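PDB 5T2X: uncharacterized protein, which is of unknown function, a mostly helical Legionella pneumophila protein of the DUF5630 family. Local coordinates for residues L89-S92 / Q93-G97; N118-E121 / F122-K125; K249-S252 / T253-N256. All blocks are in the same frame, centred on the assembly; numbering follows the deposited sequence.

Contact 1: L89-S92 / Q93-G97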
ATOM      1  N   LEU A  89      -8.075  -5.001   1.034  1.00 43.64           N
ATOM      2  CA  LEU A  89      -8.143  -4.392  -0.287  1.00 41.18           C
ATOM      3  C   LEU A  89      -8.805  -5.332  -1.287  1.00 38.83           C
ATOM      4  O   LEU A  89      -8.609  -6.549  -1.245  1.00 40.87           O
ATOM      5  CB  LEU A  89      -6.747  -4.010  -0.779  1.00 41.85           C
ATOM      6  CG  LEU A  89      -6.074  -2.827  -0.081  1.00 43.82           C
ATOM      7  CD1 LEU A  89      -4.796  -2.434  -0.808  1.00 46.25           C
ATOM      8  CD2 LEU A  89      -7.026  -1.645   0.016  1.00 32.69           C
ATOM      9  N   THR A  90      -9.593  -4.756  -2.192  1.00 37.83           N
ATOM     10  CA  THR A  90     -10.223  -5.526  -3.251  1.00 42.27           C
ATOM     11  C   THR A  90      -9.262  -5.691  -4.427  1.00 40.54           C
ATOM     12  O   THR A  90      -8.206  -5.055  -4.497  1.00 41.56           O
ATOM     13  CB  THR A  90     -11.517  -4.857  -3.712  1.00 38.88           C
ATOM     14  OG1 THR A  90     -11.211  -3.626  -4.377  1.00 49.30           O
ATOM     15  CG2 THR A  90     -12.417  -4.567  -2.520  1.00 34.43           C
ATOM     16  N   VAL A  91      -9.641  -6.562  -5.364  1.00 36.59           N
ATOM     17  CA  VAL A  91      -8.761  -6.849  -6.493  1.00 30.45           C
ATOM     18  C   VAL A  91      -8.651  -5.643  -7.421  1.00 31.79           C
ATOM     19  O   VAL A  91      -7.612  -5.441  -8.063  1.00 35.96           O
ATOM     20  CB  VAL A  91      -9.243  -8.110  -7.239  1.00 36.60           C
ATOM     21  CG1 VAL A  91     -10.613  -7.883  -7.862  1.00 31.33           C
ATOM     22  CG2 VAL A  91      -8.226  -8.536  -8.292  1.00 30.85           C
ATOM     23  N   SER A  92      -9.697  -4.815  -7.504  1.00 28.27           N
ATOM     24  CA  SER A  92      -9.615  -3.625  -8.346  1.00 35.17           C
ATOM     25  C   SER A  92      -8.695  -2.583  -7.726  1.00 34.08           C
ATOM     26  O   SER A  92      -7.917  -1.932  -8.435  1.00 40.03           O
ATOM     27  CB  SER A  92     -11.006  -3.038  -8.581  1.00 29.79           C
ATOM     28  OG  SER A  92     -11.494  -2.391  -7.419  1.00 41.45           O
ATOM     29  N   GLN A  93      -8.770  -2.411  -6.404  1.00 34.60           N
ATOM     30  CA  GLN A  93      -7.836  -1.525  -5.719  1.00 34.66           C
ATOM     31  C   GLN A  93      -6.401  -1.996  -5.905  1.00 34.44           C
ATOM     32  O   GLN A  93      -5.484  -1.179  -6.056  1.00 35.11           O
ATOM     33  CB  GLN A  93      -8.185  -1.444  -4.235  1.00 28.41           C
ATOM     34  CG  GLN A  93      -9.517  -0.778  -3.954  1.00 30.75           C
ATOM     35  CD  GLN A  93      -9.868  -0.785  -2.482  1.00 30.72           C
ATOM     36  OE1 GLN A  93      -9.766  -1.813  -1.814  1.00 39.01           O
ATOM     37  NE2 GLN A  93     -10.276   0.368  -1.966  1.00 39.12           N
ATOM     38  N   LEU A  94      -6.186  -3.313  -5.904  1.00 31.34           N
ATOM     39  CA  LEU A  94      -4.844  -3.840  -6.115  1.00 34.96           C
ATOM     40  C   LEU A  94      -4.353  -3.553  -7.528  1.00 35.10           C
ATOM     41  O   LEU A  94      -3.208  -3.127  -7.718  1.00 33.52           O
ATOM     42  CB  LEU A  94      -4.824  -5.341  -5.829  1.00 31.95           C
ATOM     43  CG  LEU A  94      -3.491  -6.060  -6.043  1.00 38.76           C
ATOM     44  CD1 LEU A  94      -2.412  -5.477  -5.144  1.00 30.16           C
ATOM     45  CD2 LEU A  94      -3.647  -7.552  -5.800  1.00 34.91           C
ATOM     46  N   VAL A  95      -5.208  -3.768  -8.530  1.00 35.67           N
ATOM     47  CA  VAL A  95      -4.797  -3.580  -9.919  1.00 31.50           C
ATOM     48  C   VAL A  95      -4.615  -2.100 -10.231  1.00 30.68           C
ATOM     49  O   VAL A  95      -3.617  -1.697 -10.843  1.00 31.75           O
ATOM     50  CB  VAL A  95      -5.811  -4.239 -10.871  1.00 31.50           C
ATOM     51  CG1 VAL A  95      -5.500  -3.873 -12.311  1.00 22.51           C
ATOM     52  CG2 VAL A  95      -5.797  -5.747 -10.692  1.00 23.18           C
ATOM     53  N   LYS A  96      -5.576  -1.267  -9.823  1.00 25.93           N
ATOM     54  CA  LYS A  96      -5.447   0.169 -10.055  1.00 31.45           C
ATOM     55  C   LYS A  96      -4.231   0.733  -9.332  1.00 33.70           C
ATOM     56  O   LYS A  96      -3.514   1.581  -9.877  1.00 35.57           O
ATOM     57  CB  LYS A  96      -6.713   0.898  -9.607  1.00 31.17           C
ATOM     58  CG  LYS A  96      -7.955   0.582 -10.417  1.00 27.08           C
ATOM     59  CD  LYS A  96      -9.153   1.313  -9.835  1.00 31.65           C
ATOM     60  CE  LYS A  96     -10.444   0.922 -10.527  1.00 32.17           C
ATOM     61  NZ  LYS A  96     -11.618   1.559  -9.866  1.00 34.22           N
ATOM     62  N   GLY A  97      -3.984   0.274  -8.103  1.00 33.14           N
ATOM     63  CA  GLY A  97      -2.827   0.753  -7.365  1.00 25.65           C
ATOM     64  C   GLY A  97      -1.517   0.394  -8.038  1.00 31.86           C
ATOM     65  O   GLY A  97      -0.589   1.207  -8.085  1.00 36.52           O
TER
HETATM   66  O   HOH W   1     -10.846   0.481  -7.057  1.00 42.88           O

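Contact 2: N118-E121 / F122-K125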
ATOM      1  N   ASN A 118       4.218  15.279 -12.222  1.00 40.43           N
ATOM      2  CA  ASN A 118       3.491  14.175 -12.842  1.00 33.84           C
ATOM      3  C   ASN A 118       3.577  12.915 -11.989  1.00 41.91           C
ATOM      4  O   ASN A 118       2.568  12.235 -11.766  1.00 36.66           O
ATOM      5  CB  ASN A 118       4.028  13.908 -14.248  1.00 40.65           C
ATOM      6  CG  ASN A 118       3.711  15.030 -15.218  1.00 46.66           C
ATOM      7  OD1 ASN A 118       2.784  15.811 -15.002  1.00 36.33           O
ATOM      8  ND2 ASN A 118       4.478  15.110 -16.299  1.00 43.63           N
ATOM      9  N   GLU A 119       4.778  12.585 -11.505  1.00 33.92           N
ATOM     10  CA  GLU A 119       4.938  11.397 -10.674  1.00 35.80           C
ATOM     11  C   GLU A 119       4.107  11.499  -9.402  1.00 31.69           C
ATOM     12  O   GLU A 119       3.428  10.539  -9.018  1.00 28.33           O
ATOM     13  CB  GLU A 119       6.413  11.182 -10.329  1.00 28.81           C
ATOM     14  CG  GLU A 119       6.646   9.982  -9.423  1.00 33.73           C
ATOM     15  CD  GLU A 119       8.072   9.884  -8.921  1.00 32.11           C
ATOM     16  OE1 GLU A 119       8.944  10.613  -9.441  1.00 37.60           O
ATOM     17  OE2 GLU A 119       8.318   9.078  -8.001  1.00 31.80           O
ATOM     18  N   LEU A 120       4.144  12.658  -8.738  1.00 28.89           N
ATOM     19  CA  LEU A 120       3.365  12.838  -7.517  1.00 32.54           C
ATOM     20  C   LEU A 120       1.875  12.688  -7.787  1.00 27.94           C
ATOM     21  O   LEU A 120       1.135  12.157  -6.949  1.00 32.57           O
ATOM     22  CB  LEU A 120       3.665  14.206  -6.901  1.00 21.79           C
ATOM     23  CG  LEU A 120       5.021  14.363  -6.211  1.00 27.60           C
ATOM     24  CD1 LEU A 120       5.268  15.815  -5.824  1.00 19.74           C
ATOM     25  CD2 LEU A 120       5.097  13.464  -4.989  1.00 32.87           C
ATOM     26  N   GLU A 121       1.418  13.147  -8.952  1.00 29.79           N
ATOM     27  CA  GLU A 121       0.004  13.034  -9.287  1.00 30.26           C
ATOM     28  C   GLU A 121      -0.414  11.576  -9.427  1.00 34.58           C
ATOM     29  O   GLU A 121      -1.487  11.184  -8.958  1.00 32.20           O
ATOM     30  CB  GLU A 121      -0.286  13.816 -10.567  1.00 42.95           C
ATOM     31  CG  GLU A 121      -1.754  13.917 -10.938  1.00 64.95           C
ATOM     32  CD  GLU A 121      -2.023  15.027 -11.936  1.00 86.39           C
ATOM     33  OE1 GLU A 121      -1.773  16.205 -11.599  1.00 88.81           O
ATOM     34  OE2 GLU A 121      -2.473  14.725 -13.063  1.00 93.44           O
ATOM     35  N   PHE A 122       0.426  10.751 -10.058  1.00 25.50           N
ATOM     36  CA  PHE A 122       0.112   9.332 -10.163  1.00 31.72           C
ATOM     37  C   PHE A 122       0.308   8.613  -8.833  1.00 31.97           C
ATOM     38  O   PHE A 122      -0.425   7.666  -8.529  1.00 32.71           O
ATOM     39  CB  PHE A 122       0.964   8.672 -11.247  1.00 29.14           C
ATOM     40  CG  PHE A 122       0.424   8.846 -12.636  1.00 36.85           C
ATOM     41  CD1 PHE A 122      -0.773   8.256 -13.008  1.00 39.68           C
ATOM     42  CD2 PHE A 122       1.118   9.589 -13.576  1.00 39.38           C
ATOM     43  CE1 PHE A 122      -1.274   8.411 -14.290  1.00 43.64           C
ATOM     44  CE2 PHE A 122       0.624   9.747 -14.860  1.00 39.73           C
ATOM     45  CZ  PHE A 122      -0.573   9.157 -15.217  1.00 40.86           C
ATOM     46  N   LEU A 123       1.287   9.041  -8.030  1.00 26.74           N
ATOM     47  CA  LEU A 123       1.490   8.418  -6.725  1.00 28.02           C
ATOM     48  C   LEU A 123       0.270   8.605  -5.832  1.00 29.21           C
ATOM     49  O   LEU A 123      -0.106   7.695  -5.086  1.00 36.26           O
ATOM     50  CB  LEU A 123       2.740   8.989  -6.057  1.00 20.12           C
ATOM     51  CG  LEU A 123       4.093   8.482  -6.564  1.00 27.98           C
ATOM     52  CD1 LEU A 123       5.230   9.144  -5.804  1.00 31.43           C
ATOM     53  CD2 LEU A 123       4.185   6.968  -6.445  1.00 27.87           C
ATOM     54  N   LYS A 124      -0.369   9.775  -5.907  1.00 24.96           N
ATOM     55  CA  LYS A 124      -1.539  10.034  -5.076  1.00 30.46           C
ATOM     56  C   LYS A 124      -2.768   9.290  -5.580  1.00 31.35           C
ATOM     57  O   LYS A 124      -3.599   8.861  -4.771  1.00 32.06           O
ATOM     58  CB  LYS A 124      -1.804  11.540  -5.003  1.00 33.27           C
ATOM     59  CG  LYS A 124      -0.731  12.293  -4.231  1.00 46.98           C
ATOM     60  CD  LYS A 124      -0.998  13.785  -4.172  1.00 54.09           C
ATOM     61  CE  LYS A 124       0.095  14.497  -3.387  1.00 55.65           C
ATOM     62  NZ  LYS A 124      -0.104  15.971  -3.352  1.00 58.35           N
ATOM     63  N   LYS A 125      -2.906   9.127  -6.898  1.00 28.31           N
ATOM     64  CA  LYS A 125      -3.960   8.262  -7.416  1.00 29.91           C
ATOM     65  C   LYS A 125      -3.711   6.813  -7.020  1.00 31.45           C
ATOM     66  O   LYS A 125      -4.654   6.070  -6.726  1.00 33.65           O
ATOM     67  CB  LYS A 125      -4.059   8.399  -8.934  1.00 22.43           C
ATOM     68  CG  LYS A 125      -4.390   9.803  -9.411  1.00 36.84           C
ATOM     69  CD  LYS A 125      -4.305   9.910 -10.925  1.00 36.88           C
ATOM     70  CE  LYS A 125      -5.359   9.052 -11.604  1.00 50.78           C
ATOM     71  NZ  LYS A 125      -6.739   9.486 -11.253  1.00 59.02           N
TER

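Contact 3: K249-S252 / T253-N256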
ATOM      1  N   LYS A 249      16.748   4.151  24.274  1.00 53.74           N
ATOM      2  CA  LYS A 249      16.899   4.285  25.724  1.00 48.61           C
ATOM      3  C   LYS A 249      15.571   4.043  26.434  1.00 49.10           C
ATOM      4  O   LYS A 249      15.261   4.665  27.453  1.00 53.30           O
ATOM      5  CB  LYS A 249      17.476   5.653  26.097  1.00 50.82           C
ATOM      6  CG  LYS A 249      18.825   5.962  25.465  1.00 60.26           C
ATOM      7  CD  LYS A 249      19.353   7.307  25.945  1.00 70.52           C
ATOM      8  CE  LYS A 249      20.708   7.630  25.336  1.00 70.00           C
ATOM      9  NZ  LYS A 249      20.631   7.804  23.860  1.00 65.16           N
ATOM     10  N   ILE A 250      14.773   3.136  25.879  1.00 47.56           N
ATOM     11  CA  ILE A 250      13.447   2.834  26.410  1.00 43.33           C
ATOM     12  C   ILE A 250      13.604   2.185  27.779  1.00 53.43           C
ATOM     13  O   ILE A 250      14.225   1.118  27.892  1.00 53.53           O
ATOM     14  CB  ILE A 250      12.658   1.929  25.451  1.00 41.49           C
ATOM     15  CG1 ILE A 250      12.646   2.529  24.043  1.00 44.40           C
ATOM     16  CG2 ILE A 250      11.237   1.726  25.958  1.00 49.03           C
ATOM     17  CD1 ILE A 250      11.918   1.680  23.022  1.00 46.83           C
ATOM     18  N   PRO A 251      13.073   2.789  28.837  1.00 58.51           N
ATOM     19  CA  PRO A 251      13.195   2.190  30.169  1.00 54.61           C
ATOM     20  C   PRO A 251      12.403   0.896  30.275  1.00 64.05           C
ATOM     21  O   PRO A 251      11.442   0.653  29.539  1.00 61.26           O
ATOM     22  CB  PRO A 251      12.625   3.267  31.098  1.00 59.65           C
ATOM     23  CG  PRO A 251      11.693   4.048  30.228  1.00 66.61           C
ATOM     24  CD  PRO A 251      12.321   4.057  28.864  1.00 58.54           C
ATOM     25  N   SER A 252      12.828   0.056  31.222  1.00 56.19           N
ATOM     26  CA  SER A 252      12.201  -1.246  31.417  1.00 63.97           C
ATOM     27  C   SER A 252      10.755  -1.135  31.878  1.00 64.10           C
ATOM     28  O   SER A 252       9.981  -2.076  31.672  1.00 59.70           O
ATOM     29  CB  SER A 252      13.004  -2.065  32.428  1.00 77.98           C
ATOM     30  OG  SER A 252      14.370  -2.116  32.059  1.00 86.62           O
ATOM     31  N   THR A 253      10.377  -0.016  32.500  1.00 66.93           N
ATOM     32  CA  THR A 253       8.998   0.147  32.952  1.00 73.95           C
ATOM     33  C   THR A 253       8.044   0.270  31.772  1.00 73.70           C
ATOM     34  O   THR A 253       6.937  -0.282  31.799  1.00 76.31           O
ATOM     35  CB  THR A 253       8.885   1.373  33.858  1.00 87.86           C
ATOM     36  OG1 THR A 253       9.836   1.270  34.925  1.00 92.29           O
ATOM     37  CG2 THR A 253       7.482   1.475  34.442  1.00 89.73           C
ATOM     38  N   LEU A 254       8.456   0.983  30.725  1.00 68.22           N
ATOM     39  CA  LEU A 254       7.617   1.181  29.552  1.00 58.79           C
ATOM     40  C   LEU A 254       7.620  -0.013  28.607  1.00 52.24           C
ATOM     41  O   LEU A 254       6.767  -0.074  27.717  1.00 56.88           O
ATOM     42  CB  LEU A 254       8.059   2.434  28.789  1.00 58.91           C
ATOM     43  CG  LEU A 254       7.519   3.792  29.247  1.00 60.58           C
ATOM     44  CD1 LEU A 254       8.039   4.179  30.627  1.00 67.11           C
ATOM     45  CD2 LEU A 254       7.857   4.867  28.226  1.00 59.52           C
ATOM     46  N   LEU A 255       8.549  -0.958  28.778  1.00 58.02           N
ATOM     47  CA  LEU A 255       8.612  -2.109  27.881  1.00 55.62           C
ATOM     48  C   LEU A 255       7.357  -2.966  27.994  1.00 56.78           C
ATOM     49  O   LEU A 255       6.752  -3.337  26.982  1.00 61.36           O
ATOM     50  CB  LEU A 255       9.860  -2.941  28.177  1.00 50.17           C
ATOM     51  CG  LEU A 255      11.188  -2.417  27.628  1.00 47.84           C
ATOM     52  CD1 LEU A 255      12.317  -3.377  27.964  1.00 53.56           C
ATOM     53  CD2 LEU A 255      11.100  -2.203  26.124  1.00 43.14           C
ATOM     54  N   ASN A 256       6.951  -3.292  29.225  1.00 58.74           N
ATOM     55  CA  ASN A 256       5.762  -4.118  29.417  1.00 57.71           C
ATOM     56  C   ASN A 256       4.515  -3.442  28.865  1.00 53.53           C
ATOM     57  O   ASN A 256       3.612  -4.120  28.362  1.00 55.99           O
ATOM     58  CB  ASN A 256       5.578  -4.438  30.901  1.00 64.41           C
ATOM     59  CG  ASN A 256       6.671  -5.337  31.443  1.00 80.87           C
ATOM     60  OD1 ASN A 256       7.120  -6.263  30.768  1.00 85.55           O
ATOM     61  ND2 ASN A 256       7.109  -5.065  32.667  1.00 86.94           N
TER

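Contact 1: L89-S92 / Q93-G97
Q93 turns its amide back to T90, and Q93 OE1 accepts the backbone N-H of T90, with N to OE1 at 3.0 Å. T90 is the N-cap of helix 91-111 and Q93 lies three residues further on, so this is the side-chain-to-backbone half of a capping box. The bond is nearly straight (169°) and uses an in-plane lone pair of OE1. The first torsion of Q93 (chi1 -66°) sets CG beside the backbone N and points the chain toward the helix start, and its extension lets OE1 meet T90 N. This corner is tight: T90 OG1 is 3.3 Å from Q93 CG, while L89, crossing Q93 at about a right angle, brings CD2 to 3.3 Å from OE1. The apolar side is looser, with V91 CG2 and V95 CG2 4.4 Å apart. T90 is on the solvent side; short hydroxyl residues are common at N-caps, where first-turn N-H groups lack helix partners. The buried S92 hydroxyl is satisfied by E61 and by a water that also accepts from K96 NZ. Around them, V95 rests on L73 of helix 66-76 and L43 of helix 43-52, and K96 lies against W69 and I47 from the same two helices.

Contact 2: N118-E121 / F122-K125
The F122 ring meets the preceding turn obliquely, its CD2 3.5 Å from N118 O, and it also packs on Q103 and C107 of helix 91-111. That helix and helix 117-128 form an antiparallel hairpin, and a broad, flat apolar ring suits the interface because it spans to both residues. The carboxylate of E119, the other flat group, is held at both oxygens: OE2 by a salt bridge to R108 of the partner helix, OE1 by the backbone N-H of F115. CG anti to the backbone N (chi1 178°) and an extended chain carry the carboxylate out to these partners, which satisfy its buried charge. L123 runs alongside E119, its CD1 3.8 Å from E119 OE2, so a leucine methyl lies against one carboxylate oxygen. L120 and L123 supply the apolar side toward helix 132-147, both touching L138; L120 CD2 and L123 CD1 fit loosely, 4.4 Å apart. K124 is exposed, as suits a long charged chain. E121 OE2 and K125 NZ stay 7.0 Å apart, K125 being salt-bridged to E51 instead. Backbone N-H groups of F122 to K125 bond the O atoms of N118 to E121, i to i+4, and K125 CG passes 3.2 Å from E121 O.

Contact 3: K249-S252 / T253-N256
With CG1 anti to the carbonyl carbon (chi1 -52°), I250 holds its CG2 branch anti to the backbone N, which presents that methyl to L255. L255 in turn has CG anti to its own carbonyl carbon (chi1 -78°), and its CD2 arrives at I250 CG2 from about a right angle, 3.9 Å away. The same I250 methyl is 4.3 Å from L254 CB, so one branched residue is touched by two successive leucines. P251 adds a second apolar meeting: its ring and the L254 side chain approach at a slant, with P251 CG 3.7 Å from L254 CD1. Residues 249-251 link helix 237-248 to helix 252-272, and the two leucines belong to the latter's first turn. The earlier helix ends in a Schellman motif at K249, whose positive phi (54°) marks where the chain leaves the helix; I250 and P251 then run extended into the next one. Proline suits a place just ahead of a helix, where N-H groups have no carbonyl of a preceding turn to bond, so lacking one it forfeits nothing; its own carbonyl still points into the new turn. That turn is held weakly. P251 O receives L254 N at 3.2 Å and L255 N at 3.4 Å, and L255 N also makes a weak bond of 3.4 Å to S252 O. S252 and T253, small and hydroxyl-bearing, are on the exposed side, whereas the buried I250 and the partly exposed L255 both lean on L198 of helix 191-207, and L254 touches Q195 one turn earlier on that helix.

Overall arrangement
Along the chain the three contacts come in series, each local, between side chains a few residues apart. Contact 1 opens helix 91-111, and contact 2 lies on the next helix, 117-128; their centres are about 16 Å apart and their nearest atoms about 6 Å, so they do not touch, although the two helices form one antiparallel hairpin and both contacts fall within the DUF5630 range. Contact 3 is remote, its centre about 40 Å from that of contact 1 and about 41 Å from that of contact 2, at the turn into the last modelled helix, 252-272. Contacts 1 and 2 thus belong to one neighbourhood of successive helices, and contact 3 to a separate, peripheral part about 31 Å from the chain centre; no function follows from this arrangement.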